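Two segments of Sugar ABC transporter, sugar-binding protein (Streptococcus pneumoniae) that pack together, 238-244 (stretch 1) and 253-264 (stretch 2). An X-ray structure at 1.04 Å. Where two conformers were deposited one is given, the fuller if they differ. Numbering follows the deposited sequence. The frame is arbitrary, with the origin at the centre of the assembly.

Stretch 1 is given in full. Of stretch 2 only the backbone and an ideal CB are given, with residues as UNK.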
# COMPACT_ATOMS: atom_id res chain seq x y z
N GLY A 238 -3.01 16.91 11.50
CA GLY A 238 -3.21 15.51 11.36
C GLY A 238 -3.72 15.13 9.97
O GLY A 238 -4.06 15.93 9.11
N TYR A 239 -3.80 13.82 9.78
CA TYR A 239 -4.36 13.24 8.53
C TYR A 239 -5.66 13.86 8.19
O TYR A 239 -5.86 14.29 7.02
CB TYR A 239 -4.45 11.74 8.68
CG TYR A 239 -5.07 11.00 7.55
CD1 TYR A 239 -4.46 10.98 6.29
CD2 TYR A 239 -6.21 10.36 7.70
CE1 TYR A 239 -5.04 10.23 5.24
CE2 TYR A 239 -6.80 9.61 6.67
CZ TYR A 239 -6.19 9.56 5.45
OH TYR A 239 -6.71 8.80 4.40
N THR A 240 -6.64 13.89 9.09
CA THR A 240 -7.95 14.40 8.70
C THR A 240 -7.89 15.87 8.32
O THR A 240 -8.62 16.33 7.47
CB THR A 240 -9.04 14.20 9.82
OG1 THR A 240 -8.58 14.81 11.03
CG2 THR A 240 -9.31 12.70 9.95
N ASP A 241 -6.99 16.61 8.96
CA ASP A 241 -6.83 18.01 8.65
C ASP A 241 -6.39 18.16 7.20
O ASP A 241 -6.86 19.12 6.52
CB ASP A 241 -5.80 18.68 9.55
CG ASP A 241 -6.18 18.71 11.03
OD1 ASP A 241 -7.38 18.69 11.38
OD2 ASP A 241 -5.22 18.82 11.85
N VAL A 242 -5.43 17.37 6.71
CA VAL A 242 -4.98 17.51 5.30
C VAL A 242 -5.93 16.90 4.30
O VAL A 242 -6.01 17.40 3.17
CB VAL A 242 -3.53 17.00 5.04
CG1 VAL A 242 -2.61 17.76 6.03
CG2 VAL A 242 -3.41 15.50 5.15
N ILE A 243 -6.65 15.86 4.66
CA ILE A 243 -7.75 15.38 3.81
C ILE A 243 -8.74 16.53 3.62
O ILE A 243 -9.20 16.80 2.50
CB ILE A 243 -8.42 14.16 4.44
CG1 ILE A 243 -7.49 12.96 4.47
CG2 ILE A 243 -9.80 13.88 3.73
CD1 ILE A 243 -7.06 12.43 3.16
N GLY A 244 -9.12 17.20 4.72
CA GLY A 244 -10.04 18.30 4.63
C GLY A 244 -9.49 19.46 3.85
O GLY A 244 -10.19 20.04 2.98
N UNK A 253 -2.42 19.89 -3.60
CA UNK A 253 -1.88 18.54 -3.61
C UNK A 253 -1.73 18.00 -2.22
O UNK A 253 -1.54 18.74 -1.24
CB UNK A 253 -0.53 18.50 -4.33
N UNK A 254 -1.73 16.67 -2.10
CA UNK A 254 -1.27 16.04 -0.86
C UNK A 254 -0.71 14.71 -1.15
O UNK A 254 -1.30 13.95 -1.95
CB UNK A 254 -2.40 15.92 0.17
N UNK A 255 0.44 14.32 -0.57
CA UNK A 255 1.03 12.99 -0.81
C UNK A 255 0.39 12.00 0.10
O UNK A 255 0.38 12.16 1.33
CB UNK A 255 2.55 12.99 -0.60
N UNK A 256 -0.12 10.92 -0.46
CA UNK A 256 -0.74 9.90 0.44
C UNK A 256 -1.01 8.61 -0.39
O UNK A 256 -0.73 8.54 -1.60
CB UNK A 256 -2.04 10.43 1.06
N UNK A 257 -1.53 7.63 0.33
CA UNK A 257 -1.84 6.36 -0.30
C UNK A 257 -3.17 6.39 -0.98
O UNK A 257 -4.02 7.27 -0.79
CB UNK A 257 -1.81 5.23 0.73
N UNK A 258 -3.42 5.31 -1.74
CA UNK A 258 -4.70 5.09 -2.42
C UNK A 258 -5.88 5.01 -1.49
O UNK A 258 -7.01 5.24 -1.90
CB UNK A 258 -4.64 3.80 -3.25
N UNK A 259 -5.60 4.64 -0.23
CA UNK A 259 -6.64 4.55 0.79
C UNK A 259 -7.33 5.91 1.00
O UNK A 259 -8.47 5.97 1.47
CB UNK A 259 -6.04 4.05 2.11
N UNK A 260 -6.67 7.02 0.71
CA UNK A 260 -7.14 8.34 1.09
C UNK A 260 -8.37 8.79 0.30
O UNK A 260 -9.11 9.64 0.76
CB UNK A 260 -6.01 9.36 0.91
N UNK A 261 -8.56 8.25 -0.90
CA UNK A 261 -9.65 8.76 -1.75
C UNK A 261 -11.02 8.61 -1.05
O UNK A 261 -11.88 9.49 -1.21
CB UNK A 261 -9.66 8.02 -3.09
N UNK A 262 -11.21 7.58 -0.28
CA UNK A 262 -12.46 7.35 0.39
C UNK A 262 -12.76 8.51 1.35
O UNK A 262 -13.87 9.13 1.35
CB UNK A 262 -12.43 6.01 1.13
N UNK A 263 -11.74 8.88 2.16
CA UNK A 263 -11.87 9.98 3.08
C UNK A 263 -12.09 11.29 2.36
O UNK A 263 -12.88 12.15 2.81
CB UNK A 263 -10.63 10.07 3.97
N UNK A 264 -11.36 11.54 1.27
CA UNK A 264 -11.51 12.77 0.52
C UNK A 264 -12.97 12.86 0.00
O UNK A 264 -13.59 13.94 0.12
CB UNK A 264 -10.50 12.83 -0.63

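Position 253 opens a strand, and nothing of stretch 1 lies within 5.5 Å of its ideal CB. The residue is Met253, which makes no contact with stretch 1.

Position 254 points its CB toward stretch 1, 4.9 Å from Val242 O, with the methyls of Val242 beyond. A small or branched side chain would suit, such as Val, Thr or Ala. It is Thr254, chi1 t. Its OG1 lies 4.0 Å from Val242 CG2, a van der Waals contact, and that hydroxyl is hydrogen-bonded elsewhere in the structure.

Position 255 points out of reach of stretch 1. Its phi of -84° is compatible with proline among many others, and the residue is Pro255.

At 256 the CB again points toward stretch 1, 5.2 Å from Tyr239 CE1. A medium-sized side chain, polar or apolar, could reach the ring edge. The residue is Asn256. Its amide end meets the edge of the Tyr239 ring; the amide is probably turned over in the model.

Position 257 has no neighbour in stretch 1 and begins a type I turn that runs to 260. Its phi/psi of -83/171 does not require glycine, yet the residue is Gly257. Position 258, inside the turn, is also out of reach; small polar residues are common in such turns. It is Ser258.

At 259 the CB points sideways, 5.3 Å from Tyr239 OH. A long or aromatic side chain could bend back to the tyrosine. Trp259 does so with chi1 p: its CD1 is 3.6 Å from Tyr239 OH, which meets the edge of the indole.

Position 260 is tight. The ideal CB is 3.6 Å from Tyr239 OH and 4.0 Å from Ile243 CD1, which favours a small residue. Ala260 fits: its CB touches Ile243 CD1 at 3.9 Å, and its CA is 3.4 Å from Tyr239 OH.

Position 261 points away and 262 sideways, neither near stretch 1. Many helix-compatible residues would serve; they are Ile261 and Thr262.

Position 263 points toward stretch 1, its ideal CB 3.9 Å from Ile243 CG2 and 4.1 Å from Tyr239 OH. Little space suggests a small residue. Ala263 packs its CB 3.9 Å from Ile243 CG2.

At 264 the CB points sideways, 4.5 Å from Ile243 CG2. An apolar side chain such as Leu, Ile, Val or Met would suit. Ile264 places CG1 3.9 Å from Ile243 CD1, extending the apolar contact between the two helices.

Stretch 2 (253-264) MTPNGSWAITAI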
# COMPACT_ATOMS: atom_id res chain seq x y z
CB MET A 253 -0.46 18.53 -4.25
CG MET A 253 -0.42 18.87 -5.71
SD MET A 253 1.25 18.88 -6.42
CE MET A 253 1.87 20.42 -5.68
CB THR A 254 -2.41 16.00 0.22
OG1 THR A 254 -1.84 15.68 1.49
CG2 THR A 254 -3.54 15.08 -0.07
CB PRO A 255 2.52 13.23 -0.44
CG PRO A 255 2.44 14.29 0.66
CD PRO A 255 1.32 15.19 0.27
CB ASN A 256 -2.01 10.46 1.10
CG ASN A 256 -2.10 10.03 2.56
OD1 ASN A 256 -2.05 10.93 3.48
ND2 ASN A 256 -2.19 8.80 2.83
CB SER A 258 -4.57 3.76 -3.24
OG SER A 258 -4.11 2.68 -2.47
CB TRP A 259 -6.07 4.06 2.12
CG TRP A 259 -4.87 4.79 2.59
CD1 TRP A 259 -4.83 6.00 3.23
CD2 TRP A 259 -3.49 4.40 2.42
NE1 TRP A 259 -3.51 6.37 3.48
CE2 TRP A 259 -2.69 5.41 2.98
CE3 TRP A 259 -2.86 3.30 1.82
CZ2 TRP A 259 -1.28 5.33 2.97
CZ3 TRP A 259 -1.47 3.22 1.80
CH2 TRP A 259 -0.71 4.21 2.41
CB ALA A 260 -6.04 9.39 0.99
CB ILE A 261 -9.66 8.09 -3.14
CG1 ILE A 261 -10.62 8.79 -4.09
CG2 ILE A 261 -9.87 6.59 -3.08
CD1 ILE A 261 -10.42 10.30 -4.27
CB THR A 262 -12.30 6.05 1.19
OG1 THR A 262 -11.78 4.98 0.32
CG2 THR A 262 -13.62 5.64 1.80
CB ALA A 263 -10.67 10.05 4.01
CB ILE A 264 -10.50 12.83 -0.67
CG1 ILE A 264 -9.07 12.89 -0.10
CG2 ILE A 264 -10.82 14.04 -1.52
CD1 ILE A 264 -8.04 12.59 -1.16
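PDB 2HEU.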